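Putative TIM-barrel metal-dependent hydrolase (Mycobacterium avium subsp. paratuberculosis S397, PDB 4DZI) probably acts as a metal-dependent hydrolase of the amidohydrolase superfamily, its TIM-barrel fold holding a two-metal site, occupied here by cadmium. Local coordinates at residues T61-L74 and L88-Y100. Residues are numbered along the deposited sequence; the frame is centred on the assembly and turned at random. Where two conformers were deposited one is given.
Sequences TFDPIIVPGCLDLL and LMKVERLADHPEY
I65 and E92 form the hydrogen-bonded pair of a two-residue antiparallel ribbon: I65 N reaches E92 O at 2.8 Å, in the carbonyl plane, and E92 N returns to I65 O. V67 N extends this ladder to K90 O at 3.0 Å. At the other end D63 takes over with its side chain. With CG anti to its N (chi1 -168°), OD1 accepts a nearly straight bond from L94 N, 3.0 Å and 175° at the hydrogen, which arrives from above the carboxylate plane; OD2 reaches A95 N through a water, which tethers the start of the 3-10 segment 94-96. The extended E92 chain runs across the V67 side chain at about a right angle, its CG 3.6 Å from V67 CG2. H97 donates from NE2 to E92 OE2 and from ND1 to E99 OE2, bonds that together hold the imidazole's rotation, while E92 OE1, I66 O and Y100 OH share one water. H97 CB sits over the centre of the Y100 ring, whose CE2 edge meets I65 CG2 at 3.9 Å. Farther out, the I66 and M89 side chains cross at about a right angle, and L88 CD1 packs on L74 CB at 3.6 Å. The L94 methyl CD2 covers F62 O, a buried carbonyl without a partner. C70 SG accepts a weak bond from K90 N. G69 bonds through its backbone to H359, a cadmium ligand. Two carboxylates facing both N-H groups would favour a doubly protonated H97; this polar network flanks a ribbon extended at one end by D63, probably bordering the active-site mouth.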
loop_
_atom_site.group_PDB
_atom_site.type_symbol
_atom_site.label_atom_id
_atom_site.label_comp_id
_atom_site.label_asym_id
_atom_site.label_seq_id
_atom_site.Cartn_x
_atom_site.Cartn_y
_atom_site.Cartn_z
ATOM N N THR C 61 9.461 22.224 21.259
ATOM C CA THR C 61 9.974 23.621 21.358
ATOM C C THR C 61 10.735 24.015 20.089
ATOM O O THR C 61 11.060 25.185 19.912
ATOM C CB THR C 61 10.946 23.870 22.537
ATOM O OG1 THR C 61 12.209 23.281 22.234
ATOM C CG2 THR C 61 10.392 23.310 23.867
ATOM N N PHE C 62 11.096 23.030 19.263
ATOM C CA PHE C 62 11.820 23.309 18.017
ATOM C C PHE C 62 13.140 24.032 18.256
ATOM O O PHE C 62 13.619 24.757 17.396
ATOM C CB PHE C 62 10.942 24.088 17.015
ATOM C CG PHE C 62 9.789 23.261 16.466
ATOM C CD1 PHE C 62 10.065 22.159 15.621
ATOM C CD2 PHE C 62 8.467 23.607 16.752
ATOM C CE1 PHE C 62 9.018 21.383 15.126
ATOM C CE2 PHE C 62 7.417 22.837 16.233
ATOM C CZ PHE C 62 7.708 21.730 15.416
ATOM N N ASP C 63 13.765 23.770 19.400
ATOM C CA ASP C 63 15.072 24.362 19.690
ATOM C C ASP C 63 15.917 23.355 20.447
ATOM O O ASP C 63 15.479 22.850 21.503
ATOM C CB ASP C 63 14.819 25.608 20.517
ATOM C CG ASP C 63 16.057 26.478 20.651
ATOM O OD1 ASP C 63 17.045 26.257 19.931
ATOM O OD2 ASP C 63 16.006 27.400 21.465
ATOM N N PRO C 64 17.091 23.005 19.913
ATOM C CA PRO C 64 17.695 23.481 18.661
ATOM C C PRO C 64 16.941 22.935 17.469
ATOM O O PRO C 64 16.066 22.041 17.602
ATOM C CB PRO C 64 19.108 22.880 18.678
ATOM C CG PRO C 64 19.039 21.751 19.632
ATOM C CD PRO C 64 18.012 22.127 20.663
ATOM N N ILE C 65 17.288 23.444 16.297
ATOM C CA ILE C 65 16.442 23.192 15.139
ATOM C C ILE C 65 17.319 22.708 13.983
ATOM O O ILE C 65 18.423 23.232 13.752
ATOM C CB ILE C 65 15.638 24.454 14.766
ATOM C CG1 ILE C 65 14.602 24.102 13.686
ATOM C CG2 ILE C 65 16.569 25.574 14.336
ATOM C CD1 ILE C 65 13.555 23.123 14.181
ATOM N N ILE C 66 16.834 21.699 13.253
ATOM C CA ILE C 66 17.597 21.122 12.151
ATOM C C ILE C 66 18.004 22.172 11.068
ATOM O O ILE C 66 17.275 23.129 10.789
ATOM C CB ILE C 66 16.809 19.938 11.516
ATOM C CG1 ILE C 66 17.705 19.135 10.581
ATOM C CG2 ILE C 66 15.571 20.450 10.781
ATOM C CD1 ILE C 66 17.079 17.807 10.156
ATOM N N VAL C 67 19.166 21.988 10.461
ATOM C CA VAL C 67 19.626 22.850 9.356
ATOM C C VAL C 67 18.865 22.466 8.081
ATOM O O VAL C 67 18.759 21.291 7.762
ATOM C CB VAL C 67 21.137 22.633 9.113
ATOM C CG1 VAL C 67 21.574 23.296 7.803
ATOM C CG2 VAL C 67 21.949 23.160 10.311
ATOM N N PRO C 68 18.311 23.449 7.362
ATOM C CA PRO C 68 17.540 23.118 6.164
ATOM C C PRO C 68 18.391 22.343 5.183
ATOM O O PRO C 68 19.556 22.684 4.945
ATOM C CB PRO C 68 17.185 24.514 5.579
ATOM C CG PRO C 68 17.136 25.395 6.780
ATOM C CD PRO C 68 18.271 24.903 7.674
ATOM N N GLY C 69 17.819 21.293 4.592
ATOM C CA GLY C 69 18.532 20.522 3.584
ATOM C C GLY C 69 19.598 19.559 4.066
ATOM O O GLY C 69 20.181 18.864 3.258
ATOM N N CYS C 70 19.860 19.480 5.364
ATOM C CA CYS C 70 20.990 18.642 5.776
ATOM C C CYS C 70 20.702 17.156 5.554
ATOM O O CYS C 70 21.633 16.346 5.471
ATOM C CB CYS C 70 21.444 18.929 7.205
ATOM S SG CYS C 70 20.294 18.504 8.511
ATOM N N LEU C 71 19.427 16.792 5.453
ATOM C CA LEU C 71 19.061 15.415 5.193
ATOM C C LEU C 71 18.755 15.174 3.708
ATOM O O LEU C 71 18.388 14.074 3.326
ATOM C CB LEU C 71 17.879 15.005 6.071
ATOM C CG LEU C 71 18.062 15.251 7.575
ATOM C CD1 LEU C 71 16.848 14.828 8.396
ATOM C CD2 LEU C 71 19.307 14.519 8.042
ATOM N N ASP C 72 18.916 16.199 2.873
ATOM C CA ASP C 72 18.473 16.100 1.480
ATOM C C ASP C 72 19.254 14.999 0.750
ATOM O O ASP C 72 18.663 14.059 0.206
ATOM C CB ASP C 72 18.559 17.477 0.780
ATOM C CG ASP C 72 18.123 17.446 -0.678
ATOM O OD1 ASP C 72 18.651 18.266 -1.470
ATOM O OD2 ASP C 72 17.246 16.634 -1.039
ATOM N N LEU C 73 20.579 15.079 0.770
ATOM C CA LEU C 73 21.386 14.043 0.109
ATOM C C LEU C 73 21.086 12.622 0.635
ATOM O O LEU C 73 21.112 11.653 -0.132
ATOM C CB LEU C 73 22.889 14.364 0.165
ATOM C CG LEU C 73 23.358 15.525 -0.720
ATOM C CD1 LEU C 73 24.879 15.573 -0.792
ATOM C CD2 LEU C 73 22.753 15.436 -2.118
ATOM N N LEU C 74 20.788 12.511 1.929
ATOM C CA LEU C 74 20.364 11.242 2.536
ATOM C C LEU C 74 19.069 10.701 1.929
ATOM O O LEU C 74 19.045 9.597 1.376
ATOM C CB LEU C 74 20.171 11.397 4.055
ATOM C CG LEU C 74 19.794 10.118 4.827
ATOM C CD1 LEU C 74 20.901 9.068 4.709
ATOM C CD2 LEU C 74 19.462 10.392 6.294
ATOM N N LEU C 88 24.858 13.204 9.532
ATOM C CA LEU C 88 24.323 14.186 8.594
ATOM C C LEU C 88 23.520 15.275 9.311
ATOM O O LEU C 88 23.524 16.433 8.893
ATOM C CB LEU C 88 23.469 13.491 7.522
ATOM C CG LEU C 88 24.267 12.537 6.623
ATOM C CD1 LEU C 88 23.377 11.920 5.554
ATOM C CD2 LEU C 88 25.457 13.247 5.990
ATOM N N MET C 89 22.816 14.906 10.375
ATOM C CA MET C 89 21.972 15.868 11.046
ATOM C C MET C 89 22.830 16.945 11.719
ATOM O O MET C 89 23.742 16.648 12.479
ATOM C CB MET C 89 21.029 15.204 12.056
ATOM C CG MET C 89 19.782 16.042 12.351
ATOM S SD MET C 89 18.932 15.567 13.869
ATOM C CE MET C 89 17.803 16.937 14.133
ATOM N N LYS C 90 22.538 18.196 11.405
ATOM C CA LYS C 90 23.188 19.355 12.020
ATOM C C LYS C 90 22.038 20.172 12.550
ATOM O O LYS C 90 20.946 20.133 11.970
ATOM C CB LYS C 90 23.950 20.178 10.973
ATOM C CG LYS C 90 25.462 20.067 11.026
ATOM C CD LYS C 90 25.926 18.671 10.658
ATOM C CE LYS C 90 27.436 18.565 10.760
ATOM N NZ LYS C 90 27.858 17.142 10.818
ATOM N N VAL C 91 22.250 20.857 13.678
ATOM C CA VAL C 91 21.210 21.719 14.276
ATOM C C VAL C 91 21.776 23.104 14.574
ATOM O O VAL C 91 22.992 23.296 14.625
ATOM C CB VAL C 91 20.544 21.155 15.564
ATOM C CG1 VAL C 91 19.780 19.846 15.299
ATOM C CG2 VAL C 91 21.550 21.003 16.701
ATOM N N GLU C 92 20.869 24.048 14.776
ATOM C CA GLU C 92 21.199 25.459 15.018
ATOM C C GLU C 92 20.305 25.955 16.123
ATOM O O GLU C 92 19.315 25.310 16.476
ATOM C CB GLU C 92 20.866 26.285 13.764
ATOM C CG GLU C 92 21.725 25.925 12.556
ATOM C CD GLU C 92 21.426 26.788 11.349
ATOM O OE1 GLU C 92 20.454 26.489 10.598
ATOM O OE2 GLU C 92 22.177 27.773 11.142
ATOM N N ARG C 93 20.616 27.125 16.675
ATOM C CA ARG C 93 19.739 27.775 17.651
ATOM C C ARG C 93 18.507 28.378 16.976
ATOM O O ARG C 93 18.628 29.102 15.977
ATOM C CB ARG C 93 20.518 28.871 18.396
ATOM C CG ARG C 93 21.763 28.363 19.112
ATOM C CD ARG C 93 22.512 29.493 19.821
ATOM N NE ARG C 93 22.977 29.075 21.140
ATOM C CZ ARG C 93 23.949 28.193 21.346
ATOM N NH1 ARG C 93 24.305 27.873 22.586
ATOM N NH2 ARG C 93 24.574 27.640 20.315
ATOM N N LEU C 94 17.325 28.101 17.525
ATOM C CA LEU C 94 16.099 28.630 16.955
ATOM C C LEU C 94 16.093 30.166 16.913
ATOM O O LEU C 94 15.625 30.753 15.951
ATOM C CB LEU C 94 14.876 28.128 17.730
ATOM C CG LEU C 94 13.495 28.594 17.201
ATOM C CD1 LEU C 94 13.255 28.124 15.769
ATOM C CD2 LEU C 94 12.400 28.034 18.088
ATOM N N ALA C 95 16.637 30.806 17.938
ATOM C CA ALA C 95 16.681 32.257 17.968
ATOM C C ALA C 95 17.543 32.852 16.842
ATOM O O ALA C 95 17.395 34.043 16.522
ATOM C CB ALA C 95 17.149 32.752 19.334
ATOM N N ASP C 96 18.447 32.063 16.252
ATOM C CA ASP C 96 19.223 32.569 15.094
ATOM C C ASP C 96 18.392 32.623 13.796
ATOM O O ASP C 96 18.838 33.147 12.769
ATOM C CB ASP C 96 20.493 31.765 14.886
ATOM C CG ASP C 96 21.543 32.056 15.964
ATOM O OD1 ASP C 96 21.333 33.010 16.745
ATOM O OD2 ASP C 96 22.536 31.315 16.038
ATOM N N HIS C 97 17.181 32.080 13.863
ATOM C CA HIS C 97 16.289 31.999 12.698
ATOM C C HIS C 97 14.906 32.460 12.959
ATOM O O HIS C 97 13.948 31.679 12.906
ATOM C CB HIS C 97 16.302 30.580 12.135
ATOM C CG HIS C 97 17.645 30.216 11.591
ATOM N ND1 HIS C 97 18.063 30.621 10.379
ATOM C CD2 HIS C 97 18.735 29.581 12.190
ATOM C CE1 HIS C 97 19.332 30.210 10.185
ATOM N NE2 HIS C 97 19.738 29.581 11.292
ATOM N N PRO C 98 14.736 33.746 13.250
ATOM C CA PRO C 98 13.429 34.283 13.514
ATOM C C PRO C 98 12.455 34.073 12.361
ATOM O O PRO C 98 11.258 34.111 12.592
ATOM C CB PRO C 98 13.689 35.800 13.704
ATOM C CG PRO C 98 14.995 36.050 13.058
ATOM C CD PRO C 98 15.789 34.791 13.303
ATOM N N GLU C 99 12.968 33.872 11.147
ATOM C CA GLU C 99 12.111 33.705 9.960
ATOM C C GLU C 99 11.288 32.408 10.052
ATOM O O GLU C 99 10.317 32.218 9.287
ATOM C CB GLU C 99 12.946 33.728 8.674
ATOM C CG GLU C 99 13.921 32.556 8.465
ATOM C CD GLU C 99 15.274 32.719 9.138
ATOM O OE1 GLU C 99 15.460 33.593 10.033
ATOM O OE2 GLU C 99 16.179 31.961 8.756
ATOM N N TYR C 100 11.641 31.538 11.003
ATOM C CA TYR C 100 10.811 30.306 11.164
ATOM C C TYR C 100 9.492 30.564 11.902
ATOM O O TYR C 100 8.538 29.783 11.843
ATOM C CB TYR C 100 11.604 29.223 11.923
ATOM C CG TYR C 100 12.848 28.744 11.250
ATOM C CD1 TYR C 100 13.148 29.065 9.907
ATOM C CD2 TYR C 100 13.729 27.924 11.925
ATOM C CE1 TYR C 100 14.317 28.642 9.306
ATOM C CE2 TYR C 100 14.871 27.468 11.318
ATOM C CZ TYR C 100 15.170 27.816 10.011
ATOM O OH TYR C 100 16.326 27.355 9.432
HETATM O O HOH W 1 17.169 29.572 20.618
HETATM O O HOH W 2 17.843 25.918 11.049
#